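Local atomic coordinates of 3-oxo-tetronate kinase (Salmonella typhimurium, PDB entry 3DQQ), a protein that probably catalyses the ATP-dependent phosphorylation of 3-oxo-tetronate to 3-oxo-tetronate 4-phosphate in carbohydrate metabolism. Residues 71-76 against 105-110; 102-105 against 111-114; 276-281 against 299-304; 337-342 against 365-370. One frame throughout, in Å; residues are numbered along the deposited sequence.

Contact 1. Residues 71-76 against 105-110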
loop_
_atom_site.group_PDB
_atom_site.type_symbol
_atom_site.label_atom_id
_atom_site.label_comp_id
_atom_site.label_asym_id
_atom_site.label_seq_id
_atom_site.Cartn_x
_atom_site.Cartn_y
_atom_site.Cartn_z
ATOM N N TRP A 71 31.866 -0.304 -22.059
ATOM C CA TRP A 71 32.659 -1.059 -21.127
ATOM C C TRP A 71 32.719 -2.557 -21.446
ATOM O O TRP A 71 33.781 -3.143 -21.415
ATOM C CB TRP A 71 32.119 -0.860 -19.735
ATOM C CG TRP A 71 32.933 -1.506 -18.668
ATOM C CD1 TRP A 71 33.966 -0.969 -18.006
ATOM C CD2 TRP A 71 32.744 -2.817 -18.137
ATOM N NE1 TRP A 71 34.447 -1.858 -17.071
ATOM C CE2 TRP A 71 33.715 -3.013 -17.154
ATOM C CE3 TRP A 71 31.863 -3.855 -18.423
ATOM C CZ2 TRP A 71 33.817 -4.190 -16.438
ATOM C CZ3 TRP A 71 31.962 -5.031 -17.701
ATOM C CH2 TRP A 71 32.922 -5.185 -16.729
ATOM N N LEU A 72 31.583 -3.175 -21.716
ATOM C CA LEU A 72 31.546 -4.589 -22.032
ATOM C C LEU A 72 32.429 -4.878 -23.239
ATOM O O LEU A 72 33.150 -5.862 -23.259
ATOM C CB LEU A 72 30.124 -5.037 -22.339
ATOM C CG LEU A 72 29.158 -5.158 -21.169
ATOM C CD1 LEU A 72 27.702 -5.440 -21.662
ATOM C CD2 LEU A 72 29.692 -6.226 -20.231
ATOM N N LYS A 73 32.371 -4.025 -24.251
ATOM C CA LYS A 73 33.202 -4.227 -25.434
ATOM C C LYS A 73 34.684 -4.127 -25.092
ATOM O O LYS A 73 35.486 -4.856 -25.572
ATOM C CB LYS A 73 32.890 -3.196 -26.498
ATOM C CG LYS A 73 31.810 -3.585 -27.445
ATOM C CD LYS A 73 31.609 -2.365 -28.454
ATOM C CE LYS A 73 30.955 -2.767 -29.875
ATOM N NZ LYS A 73 29.913 -1.755 -30.288
ATOM N N LYS A 74 35.031 -3.202 -24.237
ATOM C CA LYS A 74 36.393 -3.096 -23.756
ATOM C C LYS A 74 36.865 -4.362 -23.051
ATOM O O LYS A 74 37.990 -4.683 -23.120
ATOM C CB LYS A 74 36.456 -1.913 -22.811
ATOM C CG LYS A 74 37.817 -1.466 -22.366
ATOM C CD LYS A 74 37.730 -0.015 -21.752
ATOM C CE LYS A 74 37.253 1.034 -22.905
ATOM N NZ LYS A 74 36.330 2.205 -22.490
ATOM N N GLN A 75 36.001 -5.076 -22.359
ATOM C CA GLN A 75 36.414 -6.302 -21.713
ATOM C C GLN A 75 36.370 -7.494 -22.656
ATOM O O GLN A 75 36.674 -8.602 -22.223
ATOM C CB GLN A 75 35.503 -6.639 -20.520
ATOM C CG GLN A 75 35.251 -5.534 -19.546
ATOM C CD GLN A 75 36.488 -4.796 -19.240
ATOM O OE1 GLN A 75 37.469 -5.378 -18.862
ATOM N NE2 GLN A 75 36.469 -3.505 -19.453
ATOM N N GLY A 76 35.947 -7.313 -23.907
ATOM C CA GLY A 76 35.910 -8.417 -24.858
ATOM C C GLY A 76 34.652 -9.257 -24.853
ATOM O O GLY A 76 34.607 -10.386 -25.334
ATOM N N VAL A 105 22.493 -0.391 -33.339
ATOM C CA VAL A 105 23.338 0.483 -34.142
ATOM C C VAL A 105 24.774 0.441 -33.631
ATOM O O VAL A 105 25.670 0.370 -34.421
ATOM C CB VAL A 105 22.838 1.949 -34.167
ATOM C CG1 VAL A 105 23.959 2.876 -34.683
ATOM C CG2 VAL A 105 21.579 2.086 -34.976
ATOM N N ALA A 106 25.012 0.508 -32.322
ATOM C CA ALA A 106 26.386 0.431 -31.778
ATOM C C ALA A 106 27.054 -0.899 -32.107
ATOM O O ALA A 106 28.248 -0.935 -32.249
ATOM C CB ALA A 106 26.414 0.656 -30.337
ATOM N N LEU A 107 26.299 -1.989 -32.251
ATOM C CA LEU A 107 26.885 -3.296 -32.532
ATOM C C LEU A 107 26.865 -3.608 -34.031
ATOM O O LEU A 107 27.166 -4.717 -34.489
ATOM C CB LEU A 107 26.125 -4.356 -31.761
ATOM C CG LEU A 107 26.457 -4.441 -30.262
ATOM C CD1 LEU A 107 25.361 -5.249 -29.562
ATOM C CD2 LEU A 107 27.785 -5.058 -30.012
ATOM N N ASP A 108 26.520 -2.598 -34.806
ATOM C CA ASP A 108 26.316 -2.739 -36.231
ATOM C C ASP A 108 25.567 -4.045 -36.599
ATOM O O ASP A 108 26.048 -4.817 -37.424
ATOM C CB ASP A 108 27.653 -2.631 -36.936
ATOM C CG ASP A 108 27.514 -2.418 -38.448
ATOM O OD1 ASP A 108 26.753 -1.504 -38.845
ATOM O OD2 ASP A 108 28.178 -3.137 -39.274
ATOM N N THR A 109 24.415 -4.276 -35.977
ATOM C CA THR A 109 23.557 -5.400 -36.295
ATOM C C THR A 109 22.157 -4.921 -36.775
ATOM O O THR A 109 21.637 -3.914 -36.300
ATOM C CB THR A 109 23.403 -6.412 -35.073
ATOM O OG1 THR A 109 22.400 -7.362 -35.406
ATOM C CG2 THR A 109 22.871 -5.794 -33.833
ATOM N N SER A 110 21.535 -5.683 -37.668
ATOM C CA SER A 110 20.212 -5.343 -38.252
ATOM C C SER A 110 19.010 -6.162 -37.840
ATOM O O SER A 110 17.907 -5.864 -38.295
ATOM C CB SER A 110 20.286 -5.452 -39.751
ATOM O OG SER A 110 21.076 -4.374 -40.193
#
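The side chain of Lys73 reaches across to Ala106 and lies over one methyl of Leu107. Its amino group carries the contact: NZ gives a hydrogen bond to Ala106 O at 2.7 Å. The approach is not along a lone pair. NZ stands above the carbonyl plane, 56° out of it, with a C=O...N angle of 122°. The chain is extended as far as CE and bends at its last torsion (chi4 137°), which turns NZ onto the oxygen. Just before the amino group, Lys73 CE rests on Leu107 CD2 at 3.9 Å. The two side chains meet at a slant. This CE contact brings in the aliphatic part of the lysine as well as its amino group. Ala106 CB faces the lysine too, 4.2 Å from NZ.

Both segments are helix ends in the sugar-binding domain. Helix 58-74 closes with a Schellman motif at Gly76. Helix 96-106 closes with another, whose positive-phi residue is Asp108, with Asp108 N bonded to Val105 O. Ala106 and Leu107 also pack on Leu69 of helix 58-74, and this apolar packing lies beside the exposed lysine. Ala106 O belongs to the last turn of its helix, where the helix dipole has its negative end. A lysine amino group is therefore probably a favourable partner there, joining the ends of two neighbouring helices at the surface.

Contact 2. Residues 102-105 against 111-114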
loop_
_atom_site.group_PDB
_atom_site.type_symbol
_atom_site.label_atom_id
_atom_site.label_comp_id
_atom_site.label_asym_id
_atom_site.label_seq_id
_atom_site.Cartn_x
_atom_site.Cartn_y
_atom_site.Cartn_z
ATOM N N ALA A 102 19.303 1.402 -30.199
ATOM C CA ALA A 102 20.592 2.051 -30.016
ATOM C C ALA A 102 21.667 0.973 -29.971
ATOM O O ALA A 102 22.705 1.110 -30.615
ATOM C CB ALA A 102 20.617 2.893 -28.794
ATOM N N LEU A 103 21.424 -0.106 -29.236
ATOM C CA LEU A 103 22.426 -1.164 -29.090
ATOM C C LEU A 103 22.668 -1.771 -30.462
ATOM O O LEU A 103 23.811 -2.046 -30.825
ATOM C CB LEU A 103 21.985 -2.249 -28.072
ATOM C CG LEU A 103 21.783 -1.859 -26.575
ATOM C CD1 LEU A 103 21.100 -2.974 -25.733
ATOM C CD2 LEU A 103 23.091 -1.462 -25.925
ATOM N N MET A 104 21.617 -1.956 -31.239
ATOM C CA MET A 104 21.777 -2.557 -32.551
ATOM C C MET A 104 22.690 -1.697 -33.386
ATOM O O MET A 104 23.604 -2.190 -34.051
ATOM C CB MET A 104 20.422 -2.763 -33.246
ATOM C CG MET A 104 19.453 -3.781 -32.549
ATOM S SD MET A 104 17.829 -3.839 -33.407
ATOM C CE MET A 104 18.476 -4.692 -34.861
ATOM N N VAL A 105 22.493 -0.391 -33.339
ATOM C CA VAL A 105 23.338 0.483 -34.142
ATOM C C VAL A 105 24.774 0.441 -33.631
ATOM O O VAL A 105 25.670 0.370 -34.421
ATOM C CB VAL A 105 22.838 1.949 -34.167
ATOM C CG1 VAL A 105 23.959 2.876 -34.683
ATOM C CG2 VAL A 105 21.579 2.086 -34.976
ATOM N N PHE A 111 19.211 -7.174 -36.999
ATOM C CA PHE A 111 18.152 -8.062 -36.606
ATOM C C PHE A 111 18.374 -8.546 -35.200
ATOM O O PHE A 111 19.478 -8.905 -34.916
ATOM C CB PHE A 111 18.162 -9.238 -37.532
ATOM C CG PHE A 111 17.007 -10.110 -37.354
ATOM C CD1 PHE A 111 15.765 -9.693 -37.777
ATOM C CD2 PHE A 111 17.125 -11.321 -36.683
ATOM C CE1 PHE A 111 14.656 -10.475 -37.562
ATOM C CE2 PHE A 111 16.001 -12.121 -36.473
ATOM C CZ PHE A 111 14.777 -11.704 -36.912
ATOM N N THR A 112 17.365 -8.553 -34.323
ATOM C CA THR A 112 17.519 -9.065 -32.946
ATOM C C THR A 112 16.285 -9.732 -32.479
ATOM O O THR A 112 15.241 -9.528 -33.042
ATOM C CB THR A 112 17.789 -7.931 -31.974
ATOM O OG1 THR A 112 18.825 -7.150 -32.559
ATOM C CG2 THR A 112 18.274 -8.412 -30.591
ATOM N N VAL A 113 16.389 -10.514 -31.422
ATOM C CA VAL A 113 15.231 -11.195 -30.912
ATOM C C VAL A 113 14.744 -10.540 -29.671
ATOM O O VAL A 113 15.491 -9.808 -29.018
ATOM C CB VAL A 113 15.520 -12.659 -30.621
ATOM C CG1 VAL A 113 16.084 -13.356 -31.896
ATOM C CG2 VAL A 113 16.421 -12.782 -29.385
ATOM N N ILE A 114 13.470 -10.797 -29.383
ATOM C CA ILE A 114 12.787 -10.307 -28.194
ATOM C C ILE A 114 12.188 -11.520 -27.539
ATOM O O ILE A 114 11.324 -12.133 -28.143
ATOM C CB ILE A 114 11.638 -9.343 -28.573
ATOM C CG1 ILE A 114 12.207 -8.046 -29.122
ATOM C CG2 ILE A 114 10.733 -9.018 -27.375
ATOM C CD1 ILE A 114 11.212 -7.208 -29.848
#
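Helix 96-106 and strand 112-115 are joined by a short loop, and the backbones come nearest at Met104 and Phe111, whose CA atoms are 7.7 Å apart. Met104 alone bridges the gap from the helix side. Its side chain runs out straight as far as SD and then bends (chi3 71°), which brings the methyl CE to the start of the strand. There CE lies 3.4 Å from Phe111 N and also 3.4 Å from Thr112 OG1. The rest of the thioether side chain passes along the same hydroxyl: Met104 SD is 3.6 Å from Thr112 OG1. The two side chains run alongside each other, pointing opposite ways. The threonine hydroxyl sits beside its own backbone N (chi1 -48°), on the flank that faces the methionine.

This is alpha/beta packing in the sugar-binding domain. Strand 112-115 lies between the parallel strands 196-199 and 219-222, and helix 96-106 leans on one side of them. Met104 is buried and also touches Tyr196 and Leu219, one from each flanking strand. Thr112 makes backbone hydrogen bonds with Arg195 and Ala197, and its side chain packs on Leu219 and Thr221. The CB of Phe111 points away from helix 96-106. Its side chain packs on Leu186, Leu189 and Gln190 of helix 179-191.

Contact 3. Residues 276-281 against 299-304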
loop_
_atom_site.group_PDB
_atom_site.type_symbol
_atom_site.label_atom_id
_atom_site.label_comp_id
_atom_site.label_asym_id
_atom_site.label_seq_id
_atom_site.Cartn_x
_atom_site.Cartn_y
_atom_site.Cartn_z
ATOM N N PRO A 276 17.081 -12.697 19.078
ATOM C CA PRO A 276 16.929 -11.425 19.745
ATOM C C PRO A 276 16.628 -10.364 18.716
ATOM O O PRO A 276 17.274 -10.322 17.672
ATOM C CB PRO A 276 18.300 -11.179 20.397
ATOM C CG PRO A 276 19.236 -12.067 19.713
ATOM C CD PRO A 276 18.442 -13.236 19.209
ATOM N N THR A 277 15.629 -9.535 18.986
ATOM C CA THR A 277 15.291 -8.500 18.058
ATOM C C THR A 277 14.928 -7.187 18.703
ATOM O O THR A 277 14.671 -7.105 19.859
ATOM C CB THR A 277 14.191 -8.945 17.056
ATOM O OG1 THR A 277 12.927 -8.458 17.473
ATOM C CG2 THR A 277 14.169 -10.447 16.877
ATOM N N ARG A 278 14.902 -6.146 17.904
ATOM C CA ARG A 278 14.804 -4.808 18.406
ATOM C C ARG A 278 14.111 -3.984 17.326
ATOM O O ARG A 278 14.485 -4.054 16.148
ATOM C CB ARG A 278 16.214 -4.324 18.691
ATOM C CG ARG A 278 16.306 -3.112 19.516
ATOM C CD ARG A 278 16.489 -3.385 20.993
ATOM N NE ARG A 278 17.434 -2.404 21.536
ATOM C CZ ARG A 278 17.224 -1.081 21.572
ATOM N NH1 ARG A 278 16.096 -0.524 21.095
ATOM N NH2 ARG A 278 18.165 -0.292 22.052
ATOM N N ASP A 279 13.065 -3.260 17.728
ATOM C CA ASP A 279 12.254 -2.468 16.820
ATOM C C ASP A 279 12.731 -1.053 16.770
ATOM O O ASP A 279 12.906 -0.445 17.790
ATOM C CB ASP A 279 10.821 -2.434 17.298
ATOM C CG ASP A 279 10.088 -3.718 17.007
ATOM O OD1 ASP A 279 9.854 -4.016 15.784
ATOM O OD2 ASP A 279 9.742 -4.417 17.987
ATOM N N VAL A 280 12.913 -0.527 15.578
ATOM C CA VAL A 280 13.425 0.806 15.401
ATOM C C VAL A 280 12.402 1.835 15.875
ATOM O O VAL A 280 11.301 1.882 15.337
ATOM C CB VAL A 280 13.707 1.070 13.920
ATOM C CG1 VAL A 280 14.106 2.497 13.713
ATOM C CG2 VAL A 280 14.755 0.128 13.397
ATOM N N ASP A 281 12.772 2.665 16.861
ATOM C CA ASP A 281 11.891 3.743 17.325
ATOM C C ASP A 281 12.085 5.030 16.536
ATOM O O ASP A 281 13.088 5.706 16.615
ATOM C CB ASP A 281 12.051 4.014 18.813
ATOM C CG ASP A 281 11.148 5.148 19.303
ATOM O OD1 ASP A 281 9.969 5.248 18.900
ATOM O OD2 ASP A 281 11.602 5.970 20.096
ATOM N N ALA A 299 24.047 -0.685 17.265
ATOM C CA ALA A 299 25.123 -1.528 16.753
ATOM C C ALA A 299 25.736 -2.258 17.949
ATOM O O ALA A 299 25.902 -3.492 17.942
ATOM C CB ALA A 299 26.153 -0.729 15.991
ATOM N N GLN A 300 26.018 -1.495 19.002
ATOM C CA GLN A 300 26.518 -2.058 20.249
ATOM C C GLN A 300 25.549 -3.093 20.753
ATOM O O GLN A 300 25.950 -4.115 21.247
ATOM C CB GLN A 300 26.748 -0.957 21.287
ATOM C CG GLN A 300 27.913 0.006 20.927
ATOM C CD GLN A 300 29.267 -0.736 20.733
ATOM O OE1 GLN A 300 29.778 -0.875 19.609
ATOM N NE2 GLN A 300 29.820 -1.244 21.828
ATOM N N TRP A 301 24.265 -2.868 20.569
ATOM C CA TRP A 301 23.312 -3.867 20.994
ATOM C C TRP A 301 23.477 -5.153 20.185
ATOM O O TRP A 301 23.533 -6.239 20.764
ATOM C CB TRP A 301 21.891 -3.362 20.863
ATOM C CG TRP A 301 20.901 -4.388 21.272
ATOM C CD1 TRP A 301 20.502 -4.663 22.522
ATOM C CD2 TRP A 301 20.191 -5.294 20.420
ATOM N NE1 TRP A 301 19.586 -5.675 22.530
ATOM C CE2 TRP A 301 19.366 -6.080 21.248
ATOM C CE3 TRP A 301 20.169 -5.514 19.039
ATOM C CZ2 TRP A 301 18.528 -7.063 20.751
ATOM C CZ3 TRP A 301 19.334 -6.490 18.545
ATOM C CH2 TRP A 301 18.523 -7.258 19.406
ATOM N N VAL A 302 23.543 -5.031 18.862
ATOM C CA VAL A 302 23.649 -6.204 18.028
ATOM C C VAL A 302 24.932 -6.954 18.394
ATOM O O VAL A 302 24.923 -8.157 18.636
ATOM C CB VAL A 302 23.664 -5.874 16.515
ATOM C CG1 VAL A 302 24.015 -7.121 15.743
ATOM C CG2 VAL A 302 22.322 -5.313 16.036
ATOM N N LEU A 303 26.034 -6.219 18.460
ATOM C CA LEU A 303 27.343 -6.821 18.678
ATOM C C LEU A 303 27.448 -7.460 20.046
ATOM O O LEU A 303 28.179 -8.410 20.243
ATOM C CB LEU A 303 28.451 -5.785 18.527
ATOM C CG LEU A 303 28.598 -5.212 17.128
ATOM C CD1 LEU A 303 29.359 -3.906 17.189
ATOM C CD2 LEU A 303 29.239 -6.219 16.183
ATOM N N SER A 304 26.736 -6.959 21.023
ATOM C CA SER A 304 26.869 -7.564 22.326
ATOM C C SER A 304 25.889 -8.741 22.521
ATOM O O SER A 304 25.930 -9.402 23.535
ATOM C CB SER A 304 26.744 -6.494 23.395
ATOM O OG SER A 304 25.406 -6.084 23.482
#
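Gln300 O, next to the Trp301 that packs on Arg278, is gripped by two donors of Ser304. Ser304 OG and Ser304 N each bond it at 3.0 Å, from opposite faces of the carbonyl plane. The two bonds tie the Ser304 side chain and backbone back to the turn that carries Trp301.

Trp301 carries the contact with residues 276-278. Its CG lies opposite the backbone N (chi1 179°), and the indole projects toward residues 276-278. Arg278 lies over one face of the indole. Its CB makes a CH-pi contact 3.9 Å from the centroid of the six-membered ring, and its CD stands 4.0 Å above the middle of the indole. The guanidinium is turned edge-on to the ring, with the two planes 81° apart. Arg278 CZ is 5.0 Å from the centroid of the five-membered ring, so any cation-pi attraction is weak. Pro276 meets the far edge of the indole: its C is 3.7 Å from Trp301 CH2. Tyr294 and Leu298 of the same helix also touch Arg278.

Strand 277-279 pairs with the parallel strand 312-314. The contact packs helix to strand within the beta-alpha-beta unit 277-279, 288-304 and 312-314 of the nucleotide-binding domain.

Contact 4. Residues 337-342 against 365-370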
loop_
_atom_site.group_PDB
_atom_site.type_symbol
_atom_site.label_atom_id
_atom_site.label_comp_id
_atom_site.label_asym_id
_atom_site.label_seq_id
_atom_site.Cartn_x
_atom_site.Cartn_y
_atom_site.Cartn_z
ATOM N N ALA A 337 13.861 8.951 7.420
ATOM C CA ALA A 337 14.628 8.996 8.668
ATOM C C ALA A 337 15.071 7.602 9.124
ATOM O O ALA A 337 16.187 7.409 9.574
ATOM C CB ALA A 337 13.845 9.686 9.765
ATOM N N VAL A 338 14.179 6.636 9.006
ATOM C CA VAL A 338 14.536 5.256 9.236
ATOM C C VAL A 338 15.596 4.779 8.215
ATOM O O VAL A 338 16.590 4.182 8.614
ATOM C CB VAL A 338 13.290 4.345 9.215
ATOM C CG1 VAL A 338 13.688 2.885 9.185
ATOM C CG2 VAL A 338 12.448 4.625 10.427
ATOM N N GLU A 339 15.440 5.051 6.925
ATOM C CA GLU A 339 16.517 4.668 6.003
ATOM C C GLU A 339 17.845 5.346 6.364
ATOM O O GLU A 339 18.864 4.723 6.355
ATOM C CB GLU A 339 16.155 4.943 4.536
ATOM C CG GLU A 339 14.930 4.132 3.991
ATOM C CD GLU A 339 14.957 2.607 4.346
ATOM O OE1 GLU A 339 15.724 1.835 3.744
ATOM O OE2 GLU A 339 14.202 2.148 5.227
ATOM N N ALA A 340 17.835 6.607 6.735
ATOM C CA ALA A 340 19.046 7.257 7.173
ATOM C C ALA A 340 19.654 6.513 8.357
ATOM O O ALA A 340 20.882 6.422 8.471
ATOM C CB ALA A 340 18.770 8.713 7.530
ATOM N N LEU A 341 18.816 5.991 9.253
ATOM C CA LEU A 341 19.341 5.266 10.411
ATOM C C LEU A 341 20.034 3.991 9.941
ATOM O O LEU A 341 21.191 3.748 10.327
ATOM C CB LEU A 341 18.273 4.910 11.440
ATOM C CG LEU A 341 18.772 3.974 12.547
ATOM C CD1 LEU A 341 19.362 4.750 13.731
ATOM C CD2 LEU A 341 17.678 3.048 12.970
ATOM N N PHE A 342 19.337 3.195 9.125
ATOM C CA PHE A 342 19.903 1.949 8.609
ATOM C C PHE A 342 21.245 2.162 7.911
ATOM O O PHE A 342 22.174 1.334 7.974
ATOM C CB PHE A 342 18.936 1.273 7.639
ATOM C CG PHE A 342 17.925 0.403 8.312
ATOM C CD1 PHE A 342 18.318 -0.635 9.123
ATOM C CD2 PHE A 342 16.579 0.611 8.134
ATOM C CE1 PHE A 342 17.379 -1.453 9.751
ATOM C CE2 PHE A 342 15.634 -0.217 8.765
ATOM C CZ PHE A 342 16.051 -1.246 9.573
ATOM N N SER A 365 17.826 -2.312 1.058
ATOM C CA SER A 365 18.946 -2.985 0.386
ATOM C C SER A 365 19.836 -1.981 -0.302
ATOM O O SER A 365 21.055 -2.041 -0.219
ATOM C CB SER A 365 18.460 -4.026 -0.622
ATOM O OG SER A 365 17.644 -5.028 0.015
ATOM N N GLY A 366 19.223 -1.023 -0.962
ATOM C CA GLY A 366 19.969 0.041 -1.570
ATOM C C GLY A 366 20.821 0.810 -0.599
ATOM O O GLY A 366 22.014 1.007 -0.847
ATOM N N VAL A 367 20.233 1.238 0.518
ATOM C CA VAL A 367 20.968 2.092 1.415
ATOM C C VAL A 367 22.066 1.316 2.130
ATOM O O VAL A 367 23.123 1.888 2.407
ATOM C CB VAL A 367 20.091 2.892 2.451
ATOM C CG1 VAL A 367 18.752 3.314 1.888
ATOM C CG2 VAL A 367 19.951 2.142 3.738
ATOM N N VAL A 368 21.828 0.040 2.413
ATOM C CA VAL A 368 22.832 -0.780 3.089
ATOM C C VAL A 368 24.034 -1.017 2.187
ATOM O O VAL A 368 25.183 -0.957 2.628
ATOM C CB VAL A 368 22.275 -2.144 3.543
ATOM C CG1 VAL A 368 23.399 -3.112 3.828
ATOM C CG2 VAL A 368 21.425 -1.977 4.779
ATOM N N THR A 369 23.754 -1.286 0.924
ATOM C CA THR A 369 24.785 -1.511 -0.039
ATOM C C THR A 369 25.576 -0.258 -0.253
ATOM O O THR A 369 26.782 -0.291 -0.294
ATOM C CB THR A 369 24.178 -1.978 -1.356
ATOM O OG1 THR A 369 24.016 -3.388 -1.282
ATOM C CG2 THR A 369 25.102 -1.720 -2.510
ATOM N N GLN A 370 24.897 0.860 -0.409
ATOM C CA GLN A 370 25.615 2.085 -0.645
ATOM C C GLN A 370 26.402 2.469 0.589
ATOM O O GLN A 370 27.484 2.977 0.470
ATOM C CB GLN A 370 24.700 3.218 -1.070
ATOM C CG GLN A 370 25.472 4.561 -1.299
ATOM C CD GLN A 370 24.535 5.824 -1.643
ATOM O OE1 GLN A 370 23.291 5.697 -1.932
ATOM N NE2 GLN A 370 25.161 7.054 -1.599
#
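Val367 wedges its two methyls against Glu339 and Phe342 in a helix-helix contact of the nucleotide-binding domain. Helix 336-351 and helix 362-371 come close here: the CA atoms of Glu339 and Val367 are 6.9 Å apart. The two methyls do different work. Val367 CG2 sits 3.8 Å from the backbone Glu339 O and 4.1 Å from Phe342 CB. Val367 CG1 lies against the acid side chain, 3.8 Å from Glu339 OE1. The side chains of Glu339 and Val367 cross at about a right angle. Glu339 folds back at chi2 (-46°), which carries its carboxylate nearer to the other helix. The methyl gives that oxygen only van der Waals contact.

The polar partner comes from the next shell. Glu339 OE1 is hydrogen-bonded to Thr364 OG1, which probably helps to hold the first turn of helix 362-371. By similarity Thr364 binds ATP, with Gly361, Gly362 and Glu363. The Phe342 ring leads away from Val367. It packs on Leu256 of strand 253-257, which Val368 also touches. Two residues before the valine, on the side turned away from helix 336-351, Ser365 OG is hydrogen-bonded to Gly361 O.

Overall arrangement
The contacts form two pairs, one in each domain of the kinase. Contacts 1 and 2 lie in the sugar-binding domain, with centres about 11 Å apart. They share Val105 and helix 96-106, and Thr109 N of contact 1 probably bonds Met104 O of contact 2. Contacts 3 and 4 follow later in the chain, in the nucleotide-binding domain, with centres about 16 Å apart. They touch where Val280 packs on Leu341, Val338 and Phe342. The pairs are well separated: the centres of contacts 2 and 3 are about 50 Å apart, on opposite sides of the chain's centre. No contact here bridges the two domains, and contact 4 alone borders the predicted ATP site.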